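Local coordinates for protein putative hydrolase (Burkholderia cenocepacia, PDB 4X00) that is a putative hydrolase of the alpha/beta hydrolase fold, thought to be an aryl esterase, at residues V26-D31 and H61-T66; E210-L215 and K243-R248. All coordinates share one frame; numbering follows the deposited sequence. Where two conformers were deposited one is given.

Contact 1: V26-D31 and H61-T66; sequences VQEAGD and HYRLIT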
loop_
_atom_site.group_PDB
_atom_site.type_symbol
_atom_site.label_atom_id
_atom_site.label_comp_id
_atom_site.label_asym_id
_atom_site.label_seq_id
_atom_site.Cartn_x
_atom_site.Cartn_y
_atom_site.Cartn_z
ATOM N N VAL A 26 -14.782 -1.042 -1.332
ATOM C CA VAL A 26 -14.360 -0.331 -0.133
ATOM C C VAL A 26 -14.973 -0.974 1.109
ATOM O O VAL A 26 -16.107 -1.491 1.080
ATOM C CB VAL A 26 -14.775 1.148 -0.217
ATOM C CG1 VAL A 26 -14.267 1.910 0.979
ATOM C CG2 VAL A 26 -14.256 1.761 -1.520
ATOM N N GLN A 27 -14.211 -0.982 2.196
ATOM C CA GLN A 27 -14.700 -1.512 3.479
ATOM C C GLN A 27 -14.418 -0.535 4.614
ATOM O O GLN A 27 -13.477 0.258 4.533
ATOM C CB GLN A 27 -14.054 -2.856 3.814
ATOM C CG GLN A 27 -14.016 -3.871 2.689
ATOM C CD GLN A 27 -13.050 -3.506 1.582
ATOM O OE1 GLN A 27 -11.963 -2.993 1.813
ATOM N NE2 GLN A 27 -13.448 -3.781 0.352
ATOM N N GLU A 28 -15.235 -0.603 5.661
ATOM C CA GLU A 28 -14.986 0.203 6.844
ATOM C C GLU A 28 -15.165 -0.578 8.110
ATOM O O GLU A 28 -16.029 -1.457 8.205
ATOM C CB GLU A 28 -15.928 1.393 6.919
ATOM C CG GLU A 28 -15.519 2.532 6.143
ATOM C CD GLU A 28 -16.382 3.724 6.487
ATOM O OE1 GLU A 28 -16.585 4.055 7.692
ATOM O OE2 GLU A 28 -16.892 4.300 5.527
ATOM N N ALA A 29 -14.371 -0.211 9.103
ATOM C CA ALA A 29 -14.483 -0.799 10.426
ATOM C C ALA A 29 -14.193 0.299 11.418
ATOM O O ALA A 29 -13.981 1.441 11.035
ATOM C CB ALA A 29 -13.506 -1.964 10.604
ATOM N N GLY A 30 -14.187 -0.037 12.702
ATOM C CA GLY A 30 -13.935 0.967 13.718
ATOM C C GLY A 30 -15.114 1.894 13.924
ATOM O O GLY A 30 -16.262 1.530 13.722
ATOM N N ASP A 31 -14.820 3.106 14.355
ATOM C CA ASP A 31 -15.856 4.082 14.678
ATOM C C ASP A 31 -16.107 5.004 13.486
ATOM O O ASP A 31 -15.214 5.719 13.080
ATOM C CB ASP A 31 -15.407 4.899 15.899
ATOM C CG ASP A 31 -16.481 5.799 16.459
ATOM O OD1 ASP A 31 -17.415 6.210 15.747
ATOM O OD2 ASP A 31 -16.384 6.136 17.654
ATOM N N HIS A 61 -11.304 2.998 17.818
ATOM C CA HIS A 61 -11.871 4.340 17.974
ATOM C C HIS A 61 -11.525 5.201 16.776
ATOM O O HIS A 61 -11.987 6.344 16.686
ATOM C CB HIS A 61 -11.378 5.007 19.250
ATOM C CG HIS A 61 -9.895 5.121 19.298
ATOM N ND1 HIS A 61 -9.057 4.028 19.161
ATOM C CD2 HIS A 61 -9.092 6.203 19.404
ATOM C CE1 HIS A 61 -7.803 4.437 19.198
ATOM N NE2 HIS A 61 -7.797 5.749 19.357
ATOM N N TYR A 62 -10.731 4.662 15.849
ATOM C CA TYR A 62 -10.513 5.340 14.570
ATOM C C TYR A 62 -11.525 4.864 13.551
ATOM O O TYR A 62 -12.104 3.793 13.724
ATOM C CB TYR A 62 -9.117 5.069 14.015
ATOM C CG TYR A 62 -8.028 5.533 14.940
ATOM C CD1 TYR A 62 -7.902 6.880 15.271
ATOM C CD2 TYR A 62 -7.114 4.635 15.459
ATOM C CE1 TYR A 62 -6.888 7.314 16.154
ATOM C CE2 TYR A 62 -6.101 5.046 16.320
ATOM C CZ TYR A 62 -5.992 6.399 16.655
ATOM O OH TYR A 62 -5.002 6.831 17.516
ATOM N N ARG A 63 -11.734 5.644 12.490
ATOM C CA ARG A 63 -12.528 5.184 11.345
ATOM C C ARG A 63 -11.576 4.474 10.385
ATOM O O ARG A 63 -10.714 5.108 9.767
ATOM C CB ARG A 63 -13.238 6.363 10.695
ATOM C CG ARG A 63 -14.086 5.955 9.490
ATOM C CD ARG A 63 -14.767 7.150 8.850
ATOM N NE ARG A 63 -15.593 6.712 7.732
ATOM C CZ ARG A 63 -16.106 7.546 6.841
ATOM N NH1 ARG A 63 -15.851 8.851 6.939
ATOM N NH2 ARG A 63 -16.864 7.074 5.853
ATOM N N LEU A 64 -11.709 3.148 10.289
ATOM C CA LEU A 64 -10.712 2.333 9.586
ATOM C C LEU A 64 -11.212 1.967 8.199
ATOM O O LEU A 64 -12.102 1.132 8.057
ATOM C CB LEU A 64 -10.401 1.069 10.400
ATOM C CG LEU A 64 -9.926 1.313 11.845
ATOM C CD1 LEU A 64 -9.833 -0.031 12.592
ATOM C CD2 LEU A 64 -8.575 2.001 11.859
ATOM N N ILE A 65 -10.629 2.591 7.191
ATOM C CA ILE A 65 -11.107 2.422 5.817
ATOM C C ILE A 65 -10.091 1.615 5.016
ATOM O O ILE A 65 -8.904 1.958 4.991
ATOM C CB ILE A 65 -11.315 3.789 5.152
ATOM C CG1 ILE A 65 -12.384 4.589 5.912
ATOM C CG2 ILE A 65 -11.663 3.622 3.654
ATOM C CD1 ILE A 65 -12.363 6.089 5.576
ATOM N N THR A 66 -10.555 0.574 4.325
ATOM C CA THR A 66 -9.698 -0.171 3.422
ATOM C C THR A 66 -10.364 -0.199 2.041
ATOM O O THR A 66 -11.556 0.082 1.916
ATOM C CB THR A 66 -9.461 -1.622 3.906
ATOM O OG1 THR A 66 -10.720 -2.272 4.131
ATOM C CG2 THR A 66 -8.653 -1.680 5.190
HETATM O O HOH W 1 -14.061 7.399 18.312
#

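Contact 2: E210-L215 and K243-R248; sequences EAAKGL and KSLNPR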
loop_
_atom_site.group_PDB
_atom_site.type_symbol
_atom_site.label_atom_id
_atom_site.label_comp_id
_atom_site.label_asym_id
_atom_site.label_seq_id
_atom_site.Cartn_x
_atom_site.Cartn_y
_atom_site.Cartn_z
ATOM N N GLU A 210 5.618 9.738 -9.211
ATOM C CA GLU A 210 6.167 11.078 -9.010
ATOM C C GLU A 210 6.605 11.263 -7.564
ATOM O O GLU A 210 6.089 12.118 -6.835
ATOM C CB GLU A 210 5.146 12.127 -9.409
ATOM C CG GLU A 210 4.782 11.998 -10.884
ATOM C CD GLU A 210 3.932 13.137 -11.381
ATOM O OE1 GLU A 210 2.778 12.880 -11.790
ATOM O OE2 GLU A 210 4.418 14.280 -11.377
ATOM N N ALA A 211 7.563 10.442 -7.146
ATOM C CA ALA A 211 8.039 10.494 -5.770
ATOM C C ALA A 211 8.729 11.823 -5.464
ATOM O O ALA A 211 8.527 12.395 -4.402
ATOM C CB ALA A 211 8.968 9.341 -5.504
ATOM N N ALA A 212 9.571 12.308 -6.368
ATOM C CA ALA A 212 10.312 13.526 -6.091
ATOM C C ALA A 212 9.360 14.684 -5.866
ATOM O O ALA A 212 9.470 15.420 -4.872
ATOM C CB ALA A 212 11.255 13.822 -7.218
ATOM N N LYS A 213 8.391 14.829 -6.761
ATOM C CA LYS A 213 7.424 15.909 -6.615
ATOM C C LYS A 213 6.525 15.715 -5.379
ATOM O O LYS A 213 6.352 16.632 -4.588
ATOM C CB LYS A 213 6.580 16.023 -7.885
ATOM C CG LYS A 213 5.558 17.145 -7.870
ATOM C CD LYS A 213 4.747 17.196 -9.158
ATOM C CE LYS A 213 3.710 18.317 -9.087
ATOM N NZ LYS A 213 2.777 18.271 -10.235
ATOM N N GLY A 214 5.950 14.530 -5.198
ATOM C CA GLY A 214 4.995 14.367 -4.114
ATOM C C GLY A 214 5.640 14.436 -2.739
ATOM O O GLY A 214 5.104 15.060 -1.825
ATOM N N LEU A 215 6.768 13.746 -2.573
ATOM C CA LEU A 215 7.421 13.736 -1.269
ATOM C C LEU A 215 8.023 15.078 -0.932
ATOM O O LEU A 215 7.918 15.540 0.214
ATOM C CB LEU A 215 8.520 12.663 -1.218
ATOM C CG LEU A 215 8.012 11.231 -1.195
ATOM C CD1 LEU A 215 9.184 10.258 -1.324
ATOM C CD2 LEU A 215 7.222 10.958 0.082
ATOM N N LYS A 243 14.365 10.480 2.356
ATOM C CA LYS A 243 14.828 11.544 3.235
ATOM C C LYS A 243 15.604 12.592 2.452
ATOM O O LYS A 243 15.618 13.765 2.839
ATOM C CB LYS A 243 15.686 10.987 4.357
ATOM C CG LYS A 243 14.864 10.307 5.438
ATOM C CD LYS A 243 15.723 9.832 6.575
ATOM C CE LYS A 243 14.856 9.285 7.699
ATOM N NZ LYS A 243 15.672 8.926 8.922
ATOM N N SER A 244 16.245 12.184 1.356
ATOM C CA SER A 244 16.956 13.124 0.498
ATOM C C SER A 244 15.960 14.095 -0.127
ATOM O O SER A 244 16.238 15.295 -0.291
ATOM C CB SER A 244 17.748 12.356 -0.571
ATOM O OG SER A 244 18.505 13.224 -1.386
ATOM N N LEU A 245 14.785 13.586 -0.448
ATOM C CA LEU A 245 13.740 14.393 -1.042
ATOM C C LEU A 245 13.012 15.252 -0.024
ATOM O O LEU A 245 12.619 16.388 -0.328
ATOM C CB LEU A 245 12.739 13.480 -1.755
ATOM C CG LEU A 245 13.322 12.832 -3.011
ATOM C CD1 LEU A 245 12.367 11.743 -3.479
ATOM C CD2 LEU A 245 13.549 13.881 -4.115
ATOM N N ASN A 246 12.824 14.706 1.177
ATOM C CA ASN A 246 12.116 15.423 2.233
ATOM C C ASN A 246 12.781 15.131 3.556
ATOM O O ASN A 246 12.590 14.065 4.119
ATOM C CB ASN A 246 10.639 15.017 2.276
ATOM C CG ASN A 246 9.836 15.826 3.276
ATOM O OD1 ASN A 246 10.365 16.339 4.256
ATOM N ND2 ASN A 246 8.540 15.933 3.038
ATOM N N PRO A 247 13.573 16.088 4.070
ATOM C CA PRO A 247 14.399 15.819 5.262
ATOM C C PRO A 247 13.578 15.768 6.538
ATOM O O PRO A 247 14.127 15.436 7.601
ATOM C CB PRO A 247 15.369 17.006 5.296
ATOM C CG PRO A 247 14.559 18.128 4.639
ATOM C CD PRO A 247 13.802 17.436 3.526
ATOM N N ARG A 248 12.283 16.081 6.469
ATOM C CA ARG A 248 11.461 15.969 7.679
ATOM C C ARG A 248 10.844 14.577 7.857
ATOM O O ARG A 248 10.194 14.316 8.863
ATOM C CB ARG A 248 10.376 17.043 7.689
ATOM C CG ARG A 248 11.028 18.401 7.967
ATOM C CD ARG A 248 10.215 19.591 7.572
ATOM N NE ARG A 248 9.019 19.785 8.381
ATOM C CZ ARG A 248 8.964 20.595 9.435
ATOM N NH1 ARG A 248 7.821 20.753 10.082
ATOM N NH2 ARG A 248 10.053 21.225 9.854
#

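Contact 1: V26-D31 and H61-T66
Strands 23-30 and 63-67 run antiparallel here, near the N-terminal edge of the alpha/beta hydrolase sheet, and the pairing is close from Q27 to A29. Q27 and T66 form a hydrogen-bonded pair: Q27 N meets T66 O at 2.9 Å, almost straight at 176°, and T66 N returns a bond to Q27 O. A29 and L64 pair likewise, with A29 N to L64 O at 2.8 Å. On the face these four share, the side chains of Q27 and T66 add a third bond. The Q27 chain bends at chi2 (70°) and crosses T66 at about a right angle, so T66 OG1, between its backbone N and carbonyl carbon (chi1 54°), donates to Q27 OE1 at 2.7 Å, in the amide plane and on a lone pair. On the other face, R63 stretches out fully and grips E28 side-on: NE meets OE1 and NH2 meets OE2, each at 2.8 Å, from above the carboxylate plane. Y14 OH also binds E28 OE2. Toward D31 the contact loosens and opens to solvent. D31 N still bonds Y62 O, but G30, at positive phi, turns the chain; D31 OD1 takes E33 N, and a water donates to both D31 OD2 and H61 O. The bidentate salt bridge between partly exposed E28 and R63 would be expected to favour ionised E28, while its two N-H bonds, with NH1 held by T101 O, fix the guanidinium's rotation.

Contact 2: E210-L215 and K243-R248
N246 ND2 is the best-held polar atom here, with two partners: it donates to L215 O at 2.9 Å, in the carbonyl plane though bent to 147° at the hydrogen, and makes a weak hydrogen bond to A218 O. The setting is helix-end packing in the alpha/beta hydrolase fold, where the short helix 211-216 meets the C-terminal end of helix 235-245. N246 is the first residue to leave helical geometry, and its CG stands anti to the backbone N (chi1 -175°), which carries the amide across to L215. The amide works at both ends, because OD1 takes a third bond, from R248 N, and closes an Asx turn, so the side chain is pinned between the exit of one helix and the other helix.

The apolar half belongs to L245. Its CG lies anti to the carbonyl carbon, and both methyls rest against A212 CA: CD1 and CD2 each come to 3.8 Å from it, while CD2 also touches A212 CB. A211 O approaches the same CD1. L215 also packs on S119 of helix 113-125 and on L222 of strand 222-227, which N246 touches as well. The two leucine side chains cross at about a right angle, and where they do so L215 CD1 lies 4.1 Å from L245 CD1.

Contact 1 closes before contact 2 opens along the chain, and the two lie toward opposite ends of one mixed sheet. Their centres are 28 Å apart and their nearest atoms about 19 Å, so they do not touch. The first joins 23-30, which adjoins the outermost strand 12-17, with 63-67. The second packs helices 211-216 and 235-245, which come before and after strand 222-227, the neighbour of the other outermost strand, 250-254. The contacts thus belong to opposite flanks of the sheet. Of a probable Ser-His-Asp triad, S112 follows strand 107-111, which runs between them, and D230 lies in the chain between strand 222-227 and helix 235-245.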